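Long-range contacts in uncharacterized protein (Candida albicans, PDB 5K04), which probably serves as the non-catalytic, helical-repeat subunit of the NatB complex, which acetylates the N-termini of proteins: residues Ile392-His400 and Ile724-Ile735; Tyr419-Leu427 and Asn656-Gln664. All coordinates share one frame; numbering follows the deposited sequence.

Interaction 1: Ile392-His400 and Ile724-Ile735; sequences IKNIVLLKH and ISVDISQTKLEI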
loop_
_atom_site.group_PDB
_atom_site.type_symbol
_atom_site.label_atom_id
_atom_site.label_comp_id
_atom_site.label_asym_id
_atom_site.label_seq_id
_atom_site.Cartn_x
_atom_site.Cartn_y
_atom_site.Cartn_z
ATOM N N ILE A 392 6.713 -27.541 10.200
ATOM C CA ILE A 392 7.050 -28.370 9.053
ATOM C C ILE A 392 5.868 -29.247 8.662
ATOM O O ILE A 392 5.554 -29.396 7.472
ATOM C CB ILE A 392 8.304 -29.204 9.369
ATOM C CG1 ILE A 392 9.543 -28.304 9.429
ATOM C CG2 ILE A 392 8.481 -30.325 8.355
ATOM C CD1 ILE A 392 10.809 -29.036 9.881
ATOM N N LYS A 393 5.195 -29.841 9.650
ATOM C CA LYS A 393 4.010 -30.642 9.356
ATOM C C LYS A 393 2.993 -29.824 8.569
ATOM O O LYS A 393 2.476 -30.270 7.535
ATOM C CB LYS A 393 3.393 -31.178 10.655
ATOM C CG LYS A 393 2.021 -31.845 10.453
ATOM C CD LYS A 393 1.333 -32.240 11.762
ATOM C CE LYS A 393 0.689 -31.054 12.436
ATOM N NZ LYS A 393 -0.041 -31.429 13.653
ATOM N N ASN A 394 2.729 -28.599 9.022
ATOM C CA ASN A 394 1.717 -27.789 8.367
ATOM C C ASN A 394 2.202 -27.199 7.047
ATOM O O ASN A 394 1.379 -26.943 6.164
ATOM C CB ASN A 394 1.222 -26.723 9.344
ATOM C CG ASN A 394 0.227 -27.305 10.359
ATOM O OD1 ASN A 394 -0.798 -27.855 9.984
ATOM N ND2 ASN A 394 0.562 -27.224 11.636
ATOM N N ILE A 395 3.518 -27.013 6.874
ATOM C CA ILE A 395 4.061 -26.744 5.539
ATOM C C ILE A 395 3.682 -27.869 4.569
ATOM O O ILE A 395 3.285 -27.621 3.421
ATOM C CB ILE A 395 5.589 -26.565 5.605
ATOM C CG1 ILE A 395 5.953 -25.176 6.137
ATOM C CG2 ILE A 395 6.209 -26.802 4.234
ATOM C CD1 ILE A 395 7.444 -24.977 6.385
ATOM N N VAL A 396 3.821 -29.123 5.013
ATOM C CA VAL A 396 3.466 -30.268 4.176
ATOM C C VAL A 396 1.982 -30.245 3.825
ATOM O O VAL A 396 1.585 -30.574 2.701
ATOM C CB VAL A 396 3.856 -31.571 4.894
ATOM C CG1 VAL A 396 3.424 -32.771 4.098
ATOM C CG2 VAL A 396 5.354 -31.590 5.134
ATOM N N LEU A 397 1.139 -29.843 4.778
ATOM C CA LEU A 397 -0.296 -29.832 4.520
ATOM C C LEU A 397 -0.677 -28.702 3.565
ATOM O O LEU A 397 -1.461 -28.912 2.632
ATOM C CB LEU A 397 -1.066 -29.733 5.841
ATOM C CG LEU A 397 -0.898 -30.909 6.820
ATOM C CD1 LEU A 397 -1.472 -30.621 8.222
ATOM C CD2 LEU A 397 -1.530 -32.176 6.256
ATOM N N LEU A 398 -0.108 -27.508 3.762
ATOM C CA LEU A 398 -0.387 -26.383 2.865
ATOM C C LEU A 398 0.004 -26.713 1.428
ATOM O O LEU A 398 -0.804 -26.565 0.508
ATOM C CB LEU A 398 0.340 -25.126 3.356
ATOM C CG LEU A 398 -0.228 -24.512 4.642
ATOM C CD1 LEU A 398 0.564 -23.293 5.059
ATOM C CD2 LEU A 398 -1.726 -24.143 4.506
ATOM N N LYS A 399 1.241 -27.199 1.229
ATOM C CA LYS A 399 1.690 -27.618 -0.101
ATOM C C LYS A 399 0.763 -28.671 -0.695
ATOM O O LYS A 399 0.482 -28.651 -1.898
ATOM C CB LYS A 399 3.126 -28.157 -0.045
ATOM C CG LYS A 399 4.157 -27.132 0.384
ATOM C CD LYS A 399 5.508 -27.771 0.618
ATOM C CE LYS A 399 6.049 -28.395 -0.662
ATOM N NZ LYS A 399 7.220 -29.258 -0.362
ATOM N N HIS A 400 0.287 -29.606 0.128
ATOM C CA HIS A 400 -0.577 -30.656 -0.401
ATOM C C HIS A 400 -1.895 -30.083 -0.892
ATOM O O HIS A 400 -2.353 -30.417 -1.988
ATOM C CB HIS A 400 -0.831 -31.734 0.652
ATOM C CG HIS A 400 -1.700 -32.839 0.152
ATOM N ND1 HIS A 400 -3.059 -32.881 0.380
ATOM C CD2 HIS A 400 -1.415 -33.916 -0.613
ATOM C CE1 HIS A 400 -3.570 -33.948 -0.206
ATOM N NE2 HIS A 400 -2.593 -34.592 -0.814
ATOM N N ILE A 724 -3.980 -36.230 7.178
ATOM C CA ILE A 724 -4.398 -36.721 5.876
ATOM C C ILE A 724 -3.213 -37.449 5.253
ATOM O O ILE A 724 -2.087 -37.385 5.748
ATOM C CB ILE A 724 -4.897 -35.582 4.961
ATOM C CG1 ILE A 724 -3.798 -34.553 4.754
ATOM C CG2 ILE A 724 -6.118 -34.892 5.568
ATOM C CD1 ILE A 724 -4.106 -33.547 3.656
ATOM N N SER A 725 -3.477 -38.147 4.147
ATOM C CA SER A 725 -2.429 -38.890 3.465
ATOM C C SER A 725 -1.555 -37.928 2.676
ATOM O O SER A 725 -2.027 -37.263 1.746
ATOM C CB SER A 725 -3.015 -39.952 2.550
ATOM O OG SER A 725 -2.099 -41.021 2.432
ATOM N N VAL A 726 -0.279 -37.859 3.052
ATOM C CA VAL A 726 0.707 -36.981 2.432
ATOM C C VAL A 726 2.050 -37.700 2.445
ATOM O O VAL A 726 2.246 -38.685 3.159
ATOM C CB VAL A 726 0.824 -35.629 3.163
ATOM C CG1 VAL A 726 -0.379 -34.746 2.874
ATOM C CG2 VAL A 726 0.962 -35.858 4.649
ATOM N N ASP A 727 2.977 -37.201 1.634
ATOM C CA ASP A 727 4.377 -37.602 1.689
ATOM C C ASP A 727 5.154 -36.520 2.426
ATOM O O ASP A 727 5.233 -35.376 1.961
ATOM C CB ASP A 727 4.955 -37.816 0.295
ATOM C CG ASP A 727 6.419 -38.237 0.331
ATOM O OD1 ASP A 727 6.713 -39.341 0.866
ATOM O OD2 ASP A 727 7.262 -37.461 -0.169
ATOM N N ILE A 728 5.704 -36.882 3.588
ATOM C CA ILE A 728 6.577 -35.979 4.333
ATOM C C ILE A 728 7.952 -35.919 3.686
ATOM O O ILE A 728 8.641 -34.893 3.755
ATOM C CB ILE A 728 6.684 -36.445 5.797
ATOM C CG1 ILE A 728 5.299 -36.752 6.358
ATOM C CG2 ILE A 728 7.357 -35.380 6.638
ATOM C CD1 ILE A 728 4.345 -35.600 6.245
ATOM N N SER A 729 8.346 -37.013 3.025
ATOM C CA SER A 729 9.737 -37.260 2.659
ATOM C C SER A 729 10.280 -36.176 1.739
ATOM O O SER A 729 11.364 -35.631 1.974
ATOM C CB SER A 729 9.839 -38.640 1.995
ATOM O OG SER A 729 11.151 -38.907 1.545
ATOM N N GLN A 730 9.540 -35.866 0.673
ATOM C CA GLN A 730 10.004 -34.905 -0.318
ATOM C C GLN A 730 10.212 -33.526 0.299
ATOM O O GLN A 730 11.129 -32.797 -0.098
ATOM C CB GLN A 730 9.002 -34.840 -1.471
ATOM C CG GLN A 730 9.332 -33.791 -2.505
ATOM C CD GLN A 730 10.769 -33.891 -2.989
ATOM O OE1 GLN A 730 11.260 -34.981 -3.295
ATOM N NE2 GLN A 730 11.460 -32.752 -3.038
ATOM N N THR A 731 9.374 -33.161 1.279
ATOM C CA THR A 731 9.498 -31.859 1.930
ATOM C C THR A 731 10.674 -31.838 2.906
ATOM O O THR A 731 11.407 -30.844 2.979
ATOM C CB THR A 731 8.193 -31.499 2.649
ATOM O OG1 THR A 731 7.130 -31.354 1.696
ATOM C CG2 THR A 731 8.360 -30.198 3.405
ATOM N N LYS A 732 10.875 -32.932 3.656
ATOM C CA LYS A 732 12.033 -33.020 4.542
ATOM C C LYS A 732 13.323 -32.836 3.766
ATOM O O LYS A 732 14.229 -32.124 4.215
ATOM C CB LYS A 732 12.043 -34.356 5.287
ATOM C CG LYS A 732 11.337 -34.309 6.636
ATOM C CD LYS A 732 11.126 -35.709 7.202
ATOM C CE LYS A 732 12.403 -36.535 7.139
ATOM N NZ LYS A 732 12.210 -37.922 7.691
ATOM N N LEU A 733 13.412 -33.448 2.581
ATOM C CA LEU A 733 14.630 -33.334 1.790
ATOM C C LEU A 733 14.813 -31.919 1.257
ATOM O O LEU A 733 15.922 -31.374 1.297
ATOM C CB LEU A 733 14.599 -34.346 0.653
ATOM C CG LEU A 733 15.938 -34.607 -0.029
ATOM C CD1 LEU A 733 17.099 -34.542 0.979
ATOM C CD2 LEU A 733 15.894 -35.960 -0.711
ATOM N N GLU A 734 13.737 -31.312 0.754
ATOM C CA GLU A 734 13.808 -29.943 0.249
ATOM C C GLU A 734 14.160 -28.959 1.371
ATOM O O GLU A 734 14.954 -28.029 1.176
ATOM C CB GLU A 734 12.473 -29.584 -0.416
ATOM C CG GLU A 734 12.250 -28.087 -0.663
ATOM C CD GLU A 734 10.791 -27.739 -0.971
ATOM O OE1 GLU A 734 10.422 -27.749 -2.165
ATOM O OE2 GLU A 734 10.016 -27.468 -0.014
ATOM N N ILE A 735 13.605 -29.179 2.563
ATOM C CA ILE A 735 13.869 -28.286 3.684
ATOM C C ILE A 735 15.298 -28.455 4.187
ATOM O O ILE A 735 15.974 -27.467 4.501
ATOM C CB ILE A 735 12.823 -28.524 4.788
ATOM C CG1 ILE A 735 11.485 -27.929 4.322
ATOM C CG2 ILE A 735 13.289 -27.959 6.128
ATOM C CD1 ILE A 735 10.404 -27.886 5.381
#
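Val396 stands at the middle of the apolar part of this contact, its two methyl groups divided between the loop and the helix of 724-735. Val396 CG1, anti to the backbone N (chi1 176°), is aimed at the loop, where it meets Ile728 CD1 at 3.7 Å and also touches Val726; Val396 CG2 packs against Thr731 CG2 at 3.7 Å. Further apolar contacts run to both ends of the interface: Leu397 CD2 lies 3.6 Å from Ile724 CG1, while Ile735 CD1 settles against Ile392 CG1 and Ile395 CD1.

At the loop end the contact is of CH-pi type. Val726 CG1 sits over one face of the His400 ring, 3.9 Å from its centroid, displaced toward the rim, and Ile724 CD1 approaches the same ring obliquely. Tyr356 of helix 353-358 also touches both His400 and Ile724.

The polar contacts gather on Lys399. Its chain bends at chi3 (62°) and reaches Thr731 tip to tip, Lys399 NZ donating to Thr731 OG1 over 2.9 Å; Lys399 NZ also makes a weak, salt-bridged hydrogen bond to Glu734 OE2 at 3.3 Å. Within 724-735, Asp727 OD2 accepts from Gln730 N at 2.9 Å, a capping bond at the entry to helix 729-747.

The axes of the segments 392-400 and 729-735 approach to 10.1 Å, with 116° between their directions. The chemistry implies a mainly hydrophobic join between helix 388-404 and the C-terminal helix together with the loop leading into it, with Lys399 supplying one hydrogen bond to Thr731 and a weak, salt-bridged one to Glu734.

Interaction 2: Tyr419-Leu427 and Asn656-Gln664; sequences YSQLNTNDL and NLLSGELTQ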
loop_
_atom_site.group_PDB
_atom_site.type_symbol
_atom_site.label_atom_id
_atom_site.label_comp_id
_atom_site.label_asym_id
_atom_site.label_seq_id
_atom_site.Cartn_x
_atom_site.Cartn_y
_atom_site.Cartn_z
ATOM N N TYR A 419 7.404 -20.741 6.299
ATOM C CA TYR A 419 8.793 -20.751 5.851
ATOM C C TYR A 419 9.596 -19.644 6.503
ATOM O O TYR A 419 10.816 -19.783 6.686
ATOM C CB TYR A 419 8.882 -20.586 4.336
ATOM C CG TYR A 419 8.656 -21.837 3.502
ATOM C CD1 TYR A 419 9.162 -23.077 3.889
ATOM C CD2 TYR A 419 7.965 -21.765 2.303
ATOM C CE1 TYR A 419 8.958 -24.219 3.098
ATOM C CE2 TYR A 419 7.742 -22.878 1.532
ATOM C CZ TYR A 419 8.236 -24.109 1.923
ATOM O OH TYR A 419 8.005 -25.200 1.121
ATOM N N SER A 420 8.934 -18.529 6.837
ATOM C CA SER A 420 9.616 -17.400 7.460
ATOM C C SER A 420 10.032 -17.707 8.887
ATOM O O SER A 420 10.779 -16.916 9.469
ATOM C CB SER A 420 8.719 -16.161 7.446
ATOM O OG SER A 420 7.847 -16.148 8.570
ATOM N N GLN A 421 9.542 -18.814 9.458
ATOM C CA GLN A 421 9.906 -19.282 10.794
ATOM C C GLN A 421 11.184 -20.114 10.800
ATOM O O GLN A 421 11.717 -20.407 11.877
ATOM C CB GLN A 421 8.784 -20.139 11.392
ATOM C CG GLN A 421 7.422 -19.485 11.409
ATOM C CD GLN A 421 7.453 -18.144 12.120
ATOM O OE1 GLN A 421 7.806 -18.057 13.290
ATOM N NE2 GLN A 421 7.115 -17.084 11.394
ATOM N N LEU A 422 11.650 -20.536 9.636
ATOM C CA LEU A 422 12.757 -21.462 9.492
ATOM C C LEU A 422 13.895 -20.772 8.748
ATOM O O LEU A 422 13.775 -19.619 8.315
ATOM C CB LEU A 422 12.314 -22.720 8.741
ATOM C CG LEU A 422 11.133 -23.476 9.343
ATOM C CD1 LEU A 422 10.688 -24.610 8.394
ATOM C CD2 LEU A 422 11.460 -24.010 10.748
ATOM N N ASN A 423 15.011 -21.497 8.623
ATOM C CA ASN A 423 16.153 -21.063 7.835
ATOM C C ASN A 423 16.042 -21.491 6.374
ATOM O O ASN A 423 17.046 -21.491 5.650
ATOM C CB ASN A 423 17.446 -21.584 8.467
ATOM C CG ASN A 423 17.663 -21.026 9.854
ATOM O OD1 ASN A 423 17.714 -19.805 10.058
ATOM N ND2 ASN A 423 17.773 -21.915 10.822
ATOM N N THR A 424 14.830 -21.842 5.935
ATOM C CA THR A 424 14.525 -22.217 4.557
ATOM C C THR A 424 14.285 -20.971 3.694
ATOM O O THR A 424 13.264 -20.820 3.020
ATOM C CB THR A 424 13.305 -23.127 4.550
ATOM O OG1 THR A 424 12.227 -22.466 5.229
ATOM C CG2 THR A 424 13.602 -24.416 5.271
ATOM N N ASN A 425 15.261 -20.060 3.716
ATOM C CA ASN A 425 15.074 -18.739 3.121
ATOM C C ASN A 425 15.042 -18.791 1.598
ATOM O O ASN A 425 14.605 -17.830 0.953
ATOM C CB ASN A 425 16.183 -17.831 3.633
ATOM C CG ASN A 425 16.380 -17.957 5.142
ATOM O OD1 ASN A 425 15.415 -17.980 5.917
ATOM N ND2 ASN A 425 17.632 -18.080 5.557
ATOM N N ASP A 426 15.440 -19.940 1.058
ATOM C CA ASP A 426 15.494 -20.267 -0.360
ATOM C C ASP A 426 14.117 -20.248 -1.030
ATOM O O ASP A 426 14.024 -20.040 -2.240
ATOM C CB ASP A 426 16.103 -21.684 -0.442
ATOM C CG ASP A 426 17.020 -21.864 -1.561
ATOM O OD1 ASP A 426 16.630 -21.557 -2.703
ATOM O OD2 ASP A 426 18.143 -22.341 -1.307
ATOM N N LEU A 427 13.045 -20.494 -0.264
ATOM C CA LEU A 427 11.809 -21.075 -0.783
ATOM C C LEU A 427 10.629 -20.113 -0.796
ATOM O O LEU A 427 9.519 -20.510 -1.181
ATOM C CB LEU A 427 11.430 -22.315 0.041
ATOM C CG LEU A 427 12.506 -23.389 0.215
ATOM C CD1 LEU A 427 11.989 -24.526 1.100
ATOM C CD2 LEU A 427 13.002 -23.912 -1.151
ATOM N N ASN A 656 16.562 -23.129 19.709
ATOM C CA ASN A 656 15.893 -23.874 18.644
ATOM C C ASN A 656 16.652 -23.610 17.348
ATOM O O ASN A 656 16.420 -22.600 16.673
ATOM C CB ASN A 656 14.432 -23.463 18.515
ATOM C CG ASN A 656 13.801 -23.969 17.215
ATOM O OD1 ASN A 656 14.179 -25.019 16.693
ATOM N ND2 ASN A 656 12.843 -23.217 16.691
ATOM N N LEU A 657 17.545 -24.538 16.986
ATOM C CA LEU A 657 18.404 -24.346 15.819
ATOM C C LEU A 657 17.619 -24.203 14.521
ATOM O O LEU A 657 18.130 -23.607 13.563
ATOM C CB LEU A 657 19.392 -25.510 15.709
ATOM C CG LEU A 657 20.546 -25.430 16.708
ATOM C CD1 LEU A 657 21.388 -26.701 16.740
ATOM C CD2 LEU A 657 21.395 -24.258 16.317
ATOM N N LEU A 658 16.395 -24.737 14.458
ATOM C CA LEU A 658 15.588 -24.624 13.249
ATOM C C LEU A 658 14.939 -23.246 13.088
ATOM O O LEU A 658 14.460 -22.931 11.990
ATOM C CB LEU A 658 14.525 -25.723 13.235
ATOM C CG LEU A 658 15.061 -27.144 13.055
ATOM C CD1 LEU A 658 13.921 -28.113 13.230
ATOM C CD2 LEU A 658 15.715 -27.370 11.709
ATOM N N SER A 659 14.927 -22.422 14.144
ATOM C CA SER A 659 14.402 -21.063 14.045
ATOM C C SER A 659 15.161 -20.243 13.015
ATOM O O SER A 659 16.401 -20.255 12.968
ATOM C CB SER A 659 14.472 -20.341 15.388
ATOM O OG SER A 659 14.033 -18.995 15.228
ATOM N N GLY A 660 14.394 -19.509 12.202
ATOM C CA GLY A 660 14.953 -18.615 11.201
ATOM C C GLY A 660 15.850 -17.520 11.751
ATOM O O GLY A 660 16.601 -16.913 10.978
ATOM N N GLU A 661 15.784 -17.240 13.060
ATOM C CA GLU A 661 16.664 -16.233 13.650
ATOM C C GLU A 661 18.126 -16.565 13.461
ATOM O O GLU A 661 18.964 -15.663 13.548
ATOM C CB GLU A 661 16.457 -16.095 15.154
ATOM C CG GLU A 661 15.088 -15.741 15.601
ATOM C CD GLU A 661 14.900 -16.125 17.041
ATOM O OE1 GLU A 661 14.181 -17.111 17.302
ATOM O OE2 GLU A 661 15.522 -15.477 17.901
ATOM N N LEU A 662 18.456 -17.846 13.271
ATOM C CA LEU A 662 19.852 -18.217 13.094
ATOM C C LEU A 662 20.435 -17.570 11.843
ATOM O O LEU A 662 21.493 -16.934 11.894
ATOM C CB LEU A 662 19.978 -19.739 13.042
ATOM C CG LEU A 662 21.384 -20.219 12.708
ATOM C CD1 LEU A 662 22.353 -19.808 13.814
ATOM C CD2 LEU A 662 21.379 -21.715 12.537
ATOM N N THR A 663 19.743 -17.695 10.710
ATOM C CA THR A 663 20.276 -17.110 9.487
ATOM C C THR A 663 20.044 -15.605 9.422
ATOM O O THR A 663 20.827 -14.890 8.785
ATOM C CB THR A 663 19.692 -17.814 8.261
ATOM O OG1 THR A 663 18.268 -17.918 8.364
ATOM C CG2 THR A 663 20.300 -19.209 8.131
ATOM N N GLN A 664 19.011 -15.100 10.102
ATOM C CA GLN A 664 18.849 -13.652 10.210
ATOM C C GLN A 664 20.044 -13.011 10.924
ATOM O O GLN A 664 20.644 -12.047 10.426
ATOM C CB GLN A 664 17.557 -13.322 10.954
ATOM C CG GLN A 664 16.283 -13.498 10.180
ATOM C CD GLN A 664 15.103 -12.931 10.964
ATOM O OE1 GLN A 664 14.623 -13.548 11.922
ATOM N NE2 GLN A 664 14.655 -11.732 10.583
HETATM O O HOH W 1 11.295 -18.170 14.413
HETATM O O HOH W 2 15.210 -24.452 9.876
#
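This is a buried, largely polar contact between a loop and the start of a helix in an all-helical fold: the turn region after helix 409-419 meets the residues that lead into helix 661-682. Each segment contains a type I beta turn, Tyr419 to Leu422 and Asn656 to Ser659, and an Asx turn at Asn656 accompanies the second. Ser659 OG caps the helix start by accepting from Glu661 N.

The backbones are joined where Gly660 N donates to Gln421 O at 2.8 Å, from well above the carbonyl plane. Gly660 CA comes within 3.3 Å of Leu422 O, a close backbone approach. A CA-H...O contact from Leu422 CA to Leu658 O, 3.4 Å, lies beside it, and one water bridges Leu658 O to Asn423 N.

Asn423 is the main side chain reaching across. With CG anti to the carbonyl carbon (chi1 -63°), the amide reaches Ser659 and Thr663 at the helix start. ND2 makes a weak bond to Ser659 O and a further one to Gln711 of helix 707-717, which ties a third element to the buried amide. Asn423 OD1 is gripped by two donors of a single residue: Thr663 N, 3.0 Å away, comes from above the carbonyl plane, whereas Thr663 OG1, at 2.6 Å, is tilted 17° from it.

Overall arrangement
Interactions 1 and 2 have centres about 17 Å apart, and their segments touch directly. Tyr419 is the main go-between: Tyr419 OH lies 3.2 Å from Glu734 OE2, probably a hydrogen bond, so the carboxylate that pairs weakly with Lys399 may have a second partner. Tyr419 CD1 also packs 3.6 Å from Ile395 CD1, and Thr424 CG2 meets Ile735 CG2 at 3.7 Å. Along the chain, both segments of interaction 2 fall between those of interaction 1. Helix 729-747 serves both contacts, since Val743 further along it touches Thr663. No other protein chain of the assembly touches either contact, so both are internal packing of this subunit, and neither is built around the coenzyme A.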